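Local coordinates for protein Rho guanine nucleotide exchange factor 12 (Homo sapiens, PDB 1TXD) that acts as a guanine nucleotide exchange factor for the small GTPase RhoA, here represented by its catalytic DH domain and the adjoining PH domain, at residues 255-261 against 276-282; 25-30 against 96-101; 43-47 against 72-76. The protein carries 1 engineered substitution. All coordinates share one frame; numbering follows the deposited sequence.

Contact 1 of 3, residues 255-261 against 276-282; sequences RKMIHEG and YTLLLED
A classic beta bulge sets two residues, Ile258 and His259, opposite the single residue Leu279 in the antiparallel hairpin of strands 257-266 and 275-280 of the PH domain. Leu279 O takes both amides of the bulge, Ile258 N at 2.9 Å and His259 N at 3.1 Å. In return Leu279 N donates to His259 O, standing 44° out of that carbonyl plane. Further along, Gly261 and Thr277 exchange two backbone bonds as a hydrogen-bonded pair. At the other end the bond from Glu281 N to Lys256 O is weak. Met257 O lies outside this ladder and accepts from Asn220 ND2 on helix 191-230, which joins the hairpin to the last DH helix.

On the face that carries Met257, Leu278 and Leu280, Met257 CE rests 3.6 Å from Leu278 CD2, and Met257 CB meets Leu280 CD2. Arg255 bends at chi2 (-94°) and chi3 (-76°), which carries CG and CD over Leu280 CD1 toward Asp282. NH1 bonds to Asp251 O. NH2 makes two weak bonds to the Asp282 carboxylate. The firmer link of this salt bridge is Arg255 NE to Asp282 OD1, 3.0 Å, met on the syn side of the carboxylate.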
# COMPACT_ATOMS: atom_id res chain seq x y z
N ARG A 255 0.92 10.07 15.92
CA ARG A 255 1.06 11.15 14.96
C ARG A 255 1.66 10.62 13.66
O ARG A 255 2.37 9.61 13.67
CB ARG A 255 1.94 12.27 15.53
CG ARG A 255 3.41 11.88 15.80
CD ARG A 255 3.69 11.42 17.23
NE ARG A 255 3.74 12.55 18.15
CZ ARG A 255 3.89 12.45 19.47
NH1 ARG A 255 3.98 11.27 20.06
NH2 ARG A 255 3.94 13.56 20.20
N LYS A 256 1.40 11.29 12.56
CA LYS A 256 1.92 10.85 11.27
C LYS A 256 3.35 11.33 11.07
O LYS A 256 3.71 12.41 11.53
CB LYS A 256 1.01 11.31 10.13
CG LYS A 256 -0.28 10.48 10.02
CD LYS A 256 -1.05 10.74 8.73
CE LYS A 256 -1.71 9.47 8.21
NZ LYS A 256 -2.68 9.74 7.10
N MET A 257 4.17 10.50 10.41
CA MET A 257 5.55 10.84 10.04
C MET A 257 5.58 11.58 8.72
O MET A 257 4.89 11.19 7.78
CB MET A 257 6.42 9.57 9.95
CG MET A 257 7.81 9.70 9.28
SD MET A 257 8.76 8.11 9.44
CE MET A 257 9.25 8.23 11.05
N ILE A 258 6.38 12.64 8.67
CA ILE A 258 6.51 13.50 7.49
C ILE A 258 7.85 13.31 6.80
O ILE A 258 7.93 13.37 5.57
CB ILE A 258 6.29 14.96 7.92
CG1 ILE A 258 4.79 15.23 8.07
CG2 ILE A 258 6.93 15.97 6.91
CD1 ILE A 258 4.22 14.81 9.40
N HIS A 259 8.91 13.08 7.57
CA HIS A 259 10.24 12.90 7.02
C HIS A 259 11.12 12.01 7.91
O HIS A 259 10.84 11.84 9.10
CB HIS A 259 10.91 14.27 6.80
CG HIS A 259 12.01 14.25 5.79
ND1 HIS A 259 13.31 13.93 6.13
CD2 HIS A 259 12.00 14.45 4.46
CE1 HIS A 259 14.06 13.96 5.04
NE2 HIS A 259 13.29 14.27 4.01
N GLU A 260 12.16 11.45 7.33
CA GLU A 260 13.17 10.71 8.08
C GLU A 260 14.51 10.65 7.33
O GLU A 260 14.55 10.70 6.10
CB GLU A 260 12.68 9.28 8.35
CG GLU A 260 12.63 8.42 7.10
CD GLU A 260 11.93 7.10 7.32
OE1 GLU A 260 12.38 6.32 8.18
OE2 GLU A 260 10.93 6.85 6.63
N GLY A 261 15.60 10.53 8.09
CA GLY A 261 16.91 10.32 7.49
C GLY A 261 18.07 10.23 8.47
O GLY A 261 17.89 10.41 9.68
N TYR A 276 19.75 8.61 13.50
CA TYR A 276 18.65 8.53 12.57
C TYR A 276 17.51 9.31 13.20
O TYR A 276 17.15 9.09 14.36
CB TYR A 276 18.23 7.06 12.35
CG TYR A 276 17.33 6.88 11.14
CD1 TYR A 276 17.88 6.63 9.88
CD2 TYR A 276 15.94 6.97 11.27
CE1 TYR A 276 17.07 6.48 8.77
CE2 TYR A 276 15.12 6.81 10.16
CZ TYR A 276 15.69 6.57 8.92
OH TYR A 276 14.89 6.40 7.82
N THR A 277 16.92 10.21 12.42
CA THR A 277 16.06 11.25 12.96
C THR A 277 14.71 11.19 12.30
O THR A 277 14.62 10.88 11.13
CB THR A 277 16.71 12.64 12.66
OG1 THR A 277 17.88 12.79 13.47
CG2 THR A 277 15.81 13.80 13.07
N LEU A 278 13.66 11.52 13.04
CA LEU A 278 12.33 11.44 12.49
C LEU A 278 11.59 12.71 12.72
O LEU A 278 11.34 13.09 13.86
CB LEU A 278 11.55 10.32 13.16
CG LEU A 278 12.21 8.95 13.40
CD1 LEU A 278 11.23 8.11 14.18
CD2 LEU A 278 12.67 8.25 12.11
N LEU A 279 11.24 13.38 11.63
CA LEU A 279 10.30 14.50 11.67
C LEU A 279 8.85 14.00 11.63
O LEU A 279 8.40 13.48 10.61
CB LEU A 279 10.53 15.43 10.48
CG LEU A 279 9.51 16.55 10.27
CD1 LEU A 279 9.26 17.33 11.57
CD2 LEU A 279 10.01 17.49 9.18
N LEU A 280 8.14 14.17 12.74
CA LEU A 280 6.72 13.83 12.86
C LEU A 280 5.87 15.10 12.83
O LEU A 280 6.40 16.20 12.72
CB LEU A 280 6.47 13.05 14.15
CG LEU A 280 7.45 11.93 14.45
CD1 LEU A 280 7.00 11.14 15.70
CD2 LEU A 280 7.60 10.99 13.27
N GLU A 281 4.56 14.94 12.95
CA GLU A 281 3.61 16.06 12.83
C GLU A 281 3.98 17.22 13.75
O GLU A 281 3.90 18.39 13.34
CB GLU A 281 2.18 15.60 13.16
CG GLU A 281 1.25 15.48 11.96
CD GLU A 281 -0.01 14.68 12.26
OE1 GLU A 281 -0.42 14.63 13.44
OE2 GLU A 281 -0.60 14.10 11.31
N ASP A 282 4.36 16.89 14.98
CA ASP A 282 4.48 17.86 16.06
C ASP A 282 5.78 17.78 16.85
O ASP A 282 6.01 18.61 17.71
CB ASP A 282 3.27 17.72 17.00
CG ASP A 282 3.30 16.44 17.83
OD1 ASP A 282 4.05 15.50 17.50
OD2 ASP A 282 2.59 16.29 18.85

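Contact 2 of 3, residues 25-30 against 96-101; sequences RQEVIN and SVIDQI
Gln26, on helix 20-57, reaches the backbone of Ile98 with both ends of its amide. Its CB leaves the helix with CG beside the backbone N (chi1 -65°), and the chain bends again at chi2 (-69°). This turns the amide onto the 96-101 loop. Gln26 NE2 lies 3.8 Å from Val97 CG1, with CD a little farther from the same methyl. Gln26 OE1 accepts from Ile98 N at 3.0 Å in a nearly straight bond, with the donor tilted from the carbonyl plane. Gln26 NE2 donates to a lone pair of Ile98 O at 2.8 Å and has a second acceptor in Glu22 OE2. The two loop bonds hold the amide's rotation.

The preceding residue, Arg25, sends NH1 and NH2 end-on to a single atom, Asp99 O, which lies in the guanidinium plane. Both nitrogens come from the same face of that carbonyl, and Arg25 NH2 is 2.8 Å from Asp99 O. Glu22 also pairs with Arg25 NE. Ile29 CD1 sits over one face of the Arg25 guanidinium, near its rim, and touches Ile98 CG2 at 4.0 Å. Ile29 CG2 meets Ile101 CD1, just before helix 102-109. Polar side chains of the first long helix of the DH helical bundle thus bond to the backbone of the loop between helices 72-90 and 102-109.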
# COMPACT_ATOMS: atom_id res chain seq x y z
N ARG A 25 -11.42 -6.44 -31.29
CA ARG A 25 -12.33 -6.06 -30.21
C ARG A 25 -12.69 -7.29 -29.39
O ARG A 25 -12.69 -7.23 -28.15
CB ARG A 25 -13.61 -5.34 -30.71
CG ARG A 25 -14.39 -4.54 -29.61
CD ARG A 25 -15.68 -3.86 -30.08
NE ARG A 25 -16.70 -4.87 -30.28
CZ ARG A 25 -17.71 -5.15 -29.47
NH1 ARG A 25 -17.94 -4.45 -28.35
NH2 ARG A 25 -18.53 -6.14 -29.81
N GLN A 26 -12.97 -8.42 -30.06
CA GLN A 26 -13.46 -9.57 -29.33
C GLN A 26 -12.34 -10.14 -28.51
O GLN A 26 -12.56 -10.60 -27.40
CB GLN A 26 -13.99 -10.66 -30.24
CG GLN A 26 -15.23 -10.27 -31.04
CD GLN A 26 -16.44 -10.10 -30.16
OE1 GLN A 26 -16.68 -10.95 -29.31
NE2 GLN A 26 -17.15 -9.00 -30.32
N GLU A 27 -11.16 -10.13 -29.10
CA GLU A 27 -9.99 -10.70 -28.46
C GLU A 27 -9.66 -9.95 -27.17
O GLU A 27 -9.34 -10.57 -26.19
CB GLU A 27 -8.79 -10.70 -29.41
CG GLU A 27 -8.69 -11.93 -30.33
CD GLU A 27 -7.73 -11.72 -31.50
OE1 GLU A 27 -7.77 -12.47 -32.52
OE2 GLU A 27 -6.90 -10.79 -31.40
N VAL A 28 -9.74 -8.62 -27.20
CA VAL A 28 -9.45 -7.82 -26.04
C VAL A 28 -10.58 -7.83 -24.99
O VAL A 28 -10.29 -7.72 -23.80
CB VAL A 28 -9.04 -6.37 -26.38
CG1 VAL A 28 -7.77 -6.37 -27.20
CG2 VAL A 28 -10.15 -5.62 -27.08
N ILE A 29 -11.84 -7.98 -25.39
CA ILE A 29 -12.89 -8.20 -24.41
C ILE A 29 -12.64 -9.54 -23.73
O ILE A 29 -12.90 -9.73 -22.54
CB ILE A 29 -14.30 -8.20 -25.02
CG1 ILE A 29 -14.73 -6.79 -25.38
CG2 ILE A 29 -15.32 -8.74 -24.03
CD1 ILE A 29 -15.95 -6.74 -26.28
N ASN A 30 -12.15 -10.49 -24.50
CA ASN A 30 -11.92 -11.82 -23.97
C ASN A 30 -10.73 -11.91 -23.04
O ASN A 30 -10.70 -12.77 -22.17
CB ASN A 30 -11.76 -12.82 -25.10
CG ASN A 30 -13.03 -13.45 -25.44
OD1 ASN A 30 -13.40 -14.46 -24.86
ND2 ASN A 30 -13.76 -12.84 -26.40
N SER A 96 -21.35 -16.58 -29.24
CA SER A 96 -20.14 -16.34 -28.46
C SER A 96 -19.46 -15.03 -28.86
O SER A 96 -18.45 -14.63 -28.28
CB SER A 96 -19.15 -17.50 -28.53
OG SER A 96 -19.84 -18.73 -28.64
N VAL A 97 -20.06 -14.35 -29.84
CA VAL A 97 -19.68 -13.00 -30.20
C VAL A 97 -20.40 -12.07 -29.25
O VAL A 97 -21.61 -12.16 -29.08
CB VAL A 97 -20.08 -12.68 -31.64
CG1 VAL A 97 -19.75 -11.24 -32.00
CG2 VAL A 97 -19.39 -13.64 -32.56
N ILE A 98 -19.64 -11.18 -28.63
CA ILE A 98 -20.16 -10.24 -27.67
C ILE A 98 -20.47 -8.99 -28.45
O ILE A 98 -19.67 -8.59 -29.29
CB ILE A 98 -19.11 -9.98 -26.58
CG1 ILE A 98 -19.00 -11.20 -25.66
CG2 ILE A 98 -19.43 -8.75 -25.78
CD1 ILE A 98 -17.70 -11.93 -25.83
N ASP A 99 -21.61 -8.37 -28.15
CA ASP A 99 -21.96 -7.13 -28.81
C ASP A 99 -21.50 -5.97 -27.94
O ASP A 99 -20.31 -5.89 -27.65
CB ASP A 99 -23.46 -7.10 -29.16
CG ASP A 99 -23.83 -8.11 -30.25
OD1 ASP A 99 -23.10 -8.20 -31.29
OD2 ASP A 99 -24.82 -8.87 -30.15
N GLN A 100 -22.44 -5.13 -27.49
CA GLN A 100 -22.14 -3.89 -26.79
C GLN A 100 -21.75 -4.24 -25.37
O GLN A 100 -22.33 -5.14 -24.81
CB GLN A 100 -23.37 -2.98 -26.72
CG GLN A 100 -24.18 -2.86 -28.01
CD GLN A 100 -23.32 -2.32 -29.15
OE1 GLN A 100 -22.64 -1.31 -28.98
NE2 GLN A 100 -23.31 -3.01 -30.28
N ILE A 101 -20.79 -3.51 -24.81
CA ILE A 101 -20.28 -3.78 -23.46
C ILE A 101 -20.02 -2.53 -22.59
O ILE A 101 -19.85 -2.66 -21.39
CB ILE A 101 -19.01 -4.64 -23.53
CG1 ILE A 101 -18.96 -5.58 -22.35
CG2 ILE A 101 -17.72 -3.78 -23.60
CD1 ILE A 101 -17.61 -6.08 -22.06

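Contact 3 of 3, residues 43-47 against 72-76; sequences LKVLD and LEDIL
Two near-antiparallel helices of the DH bundle, 20-57 and 72-90, pack here through leucines. The short segments cross at -153°, with their axes 10.2 Å apart. Leu76 reaches across with CG anti to its backbone nitrogen (chi1 177°), and its two methyls part over the facing helix. Leu76 CD1 touches Leu43 CB at 4.0 Å and the aliphatic CG of Lys44. Leu76 CD2 lies 3.8 Å from Asp47 CG. With an alanine here, the space between Leu43, Lys44 and Asp47 would probably be left unfilled.

One turn earlier on the same helix, Leu72 does similar work at the other end of the contact. Leu72 CD2 meets Leu46 CB at 3.8 Å and lies near Asp47 N. Its CD1 touches Leu46 CD1. The Asp47 carboxylate lies beside Leu76 CD2, and its OD2 accepts a hydrogen bond from Gln52 NE2. Leu46 also packs on Leu163 and Ile166 of helix 163-166, so the pair is tied into the wider bundle. Ile75 bears on Ala120 and Phe124 of helix 112-126. Leu43 runs nearly perpendicular to Ile75 and brings its CD2 to 4.0 Å from Ile75 CD1, while Leu43 CD1 lies 3.8 Å from the backbone atom Ile75 O.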
# COMPACT_ATOMS: atom_id res chain seq x y z
N LEU A 43 -7.31 -16.00 -6.10
CA LEU A 43 -7.87 -15.60 -4.84
C LEU A 43 -8.42 -16.86 -4.12
O LEU A 43 -8.30 -16.96 -2.89
CB LEU A 43 -8.95 -14.52 -5.02
CG LEU A 43 -8.46 -13.11 -5.36
CD1 LEU A 43 -9.65 -12.14 -5.42
CD2 LEU A 43 -7.43 -12.60 -4.43
N LYS A 44 -8.97 -17.79 -4.85
CA LYS A 44 -9.39 -19.08 -4.23
C LYS A 44 -8.19 -19.89 -3.69
O LYS A 44 -8.38 -20.63 -2.73
CB LYS A 44 -10.23 -19.92 -5.15
CG LYS A 44 -11.52 -19.30 -5.63
CD LYS A 44 -12.44 -20.38 -6.26
CE LYS A 44 -13.89 -19.92 -6.39
NZ LYS A 44 -14.57 -20.52 -7.55
N VAL A 45 -6.98 -19.72 -4.24
CA VAL A 45 -5.76 -20.29 -3.65
C VAL A 45 -5.46 -19.66 -2.30
O VAL A 45 -5.31 -20.40 -1.36
CB VAL A 45 -4.47 -20.21 -4.56
CG1 VAL A 45 -3.19 -20.74 -3.81
CG2 VAL A 45 -4.64 -20.95 -5.81
N LEU A 46 -5.31 -18.32 -2.18
CA LEU A 46 -5.18 -17.69 -0.87
C LEU A 46 -6.20 -18.27 0.08
O LEU A 46 -5.89 -18.63 1.23
CB LEU A 46 -5.46 -16.22 -0.89
CG LEU A 46 -4.22 -15.44 -1.36
CD1 LEU A 46 -4.58 -14.04 -1.38
CD2 LEU A 46 -3.11 -15.71 -0.32
N ASP A 47 -7.43 -18.18 -0.35
CA ASP A 47 -8.56 -18.63 0.52
C ASP A 47 -8.45 -20.06 0.89
O ASP A 47 -8.65 -20.41 2.06
CB ASP A 47 -9.94 -18.29 -0.11
CG ASP A 47 -11.08 -18.71 0.74
OD1 ASP A 47 -11.80 -19.62 0.29
OD2 ASP A 47 -11.29 -18.29 1.91
N LEU A 72 -9.95 -10.40 2.80
CA LEU A 72 -9.88 -11.44 1.77
C LEU A 72 -11.28 -12.01 1.35
O LEU A 72 -11.57 -12.14 0.16
CB LEU A 72 -9.04 -12.67 2.22
CG LEU A 72 -8.92 -13.73 1.11
CD1 LEU A 72 -8.27 -13.15 -0.18
CD2 LEU A 72 -8.04 -14.89 1.62
N GLU A 73 -12.11 -12.28 2.31
CA GLU A 73 -13.47 -12.83 2.05
C GLU A 73 -14.27 -11.87 1.06
O GLU A 73 -14.90 -12.32 0.12
CB GLU A 73 -14.21 -12.93 3.36
CG GLU A 73 -15.54 -13.69 3.42
CD GLU A 73 -16.17 -13.58 4.82
OE1 GLU A 73 -17.35 -13.19 4.98
OE2 GLU A 73 -15.48 -13.89 5.82
N ASP A 74 -14.15 -10.56 1.26
CA ASP A 74 -14.93 -9.64 0.41
C ASP A 74 -14.27 -9.41 -0.92
O ASP A 74 -14.94 -9.22 -1.91
CB ASP A 74 -15.19 -8.28 1.06
CG ASP A 74 -15.63 -8.35 2.48
OD1 ASP A 74 -16.47 -9.26 2.97
OD2 ASP A 74 -15.22 -7.43 3.19
N ILE A 75 -12.96 -9.40 -1.01
CA ILE A 75 -12.38 -9.20 -2.35
C ILE A 75 -12.63 -10.48 -3.14
O ILE A 75 -12.89 -10.45 -4.33
CB ILE A 75 -10.90 -8.77 -2.41
CG1 ILE A 75 -10.05 -9.59 -1.52
CG2 ILE A 75 -10.70 -7.21 -2.04
CD1 ILE A 75 -8.67 -9.64 -2.03
N LEU A 76 -12.58 -11.60 -2.47
CA LEU A 76 -13.01 -12.84 -3.09
C LEU A 76 -14.42 -12.79 -3.67
O LEU A 76 -14.57 -13.11 -4.85
CB LEU A 76 -12.84 -14.04 -2.18
CG LEU A 76 -13.31 -15.40 -2.67
CD1 LEU A 76 -12.56 -15.88 -3.92
CD2 LEU A 76 -13.16 -16.43 -1.56

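In the fold
Contacts 2 and 3 belong to the DH domain, and contact 1 to the PH domain. Contacts 2 and 3 share helix 20-57: residues 25-30 hold the loop that follows helix 72-90, and residues 43-47 pack on the start of that helix. The start of helix 72-90 and the loop after it thus both meet helix 20-57, with contact centres 27 Å apart and nearest atoms about 17 Å apart. Contact 1 lies on the opposite side of the chain's centre from both, its centre 36 Å from that of contact 3 and 51 Å from that of contact 2. Helix 191-230, the long last DH helix, reaches the PH domain and touches the hairpin of contact 1. The assembly is a single chain, without RhoA.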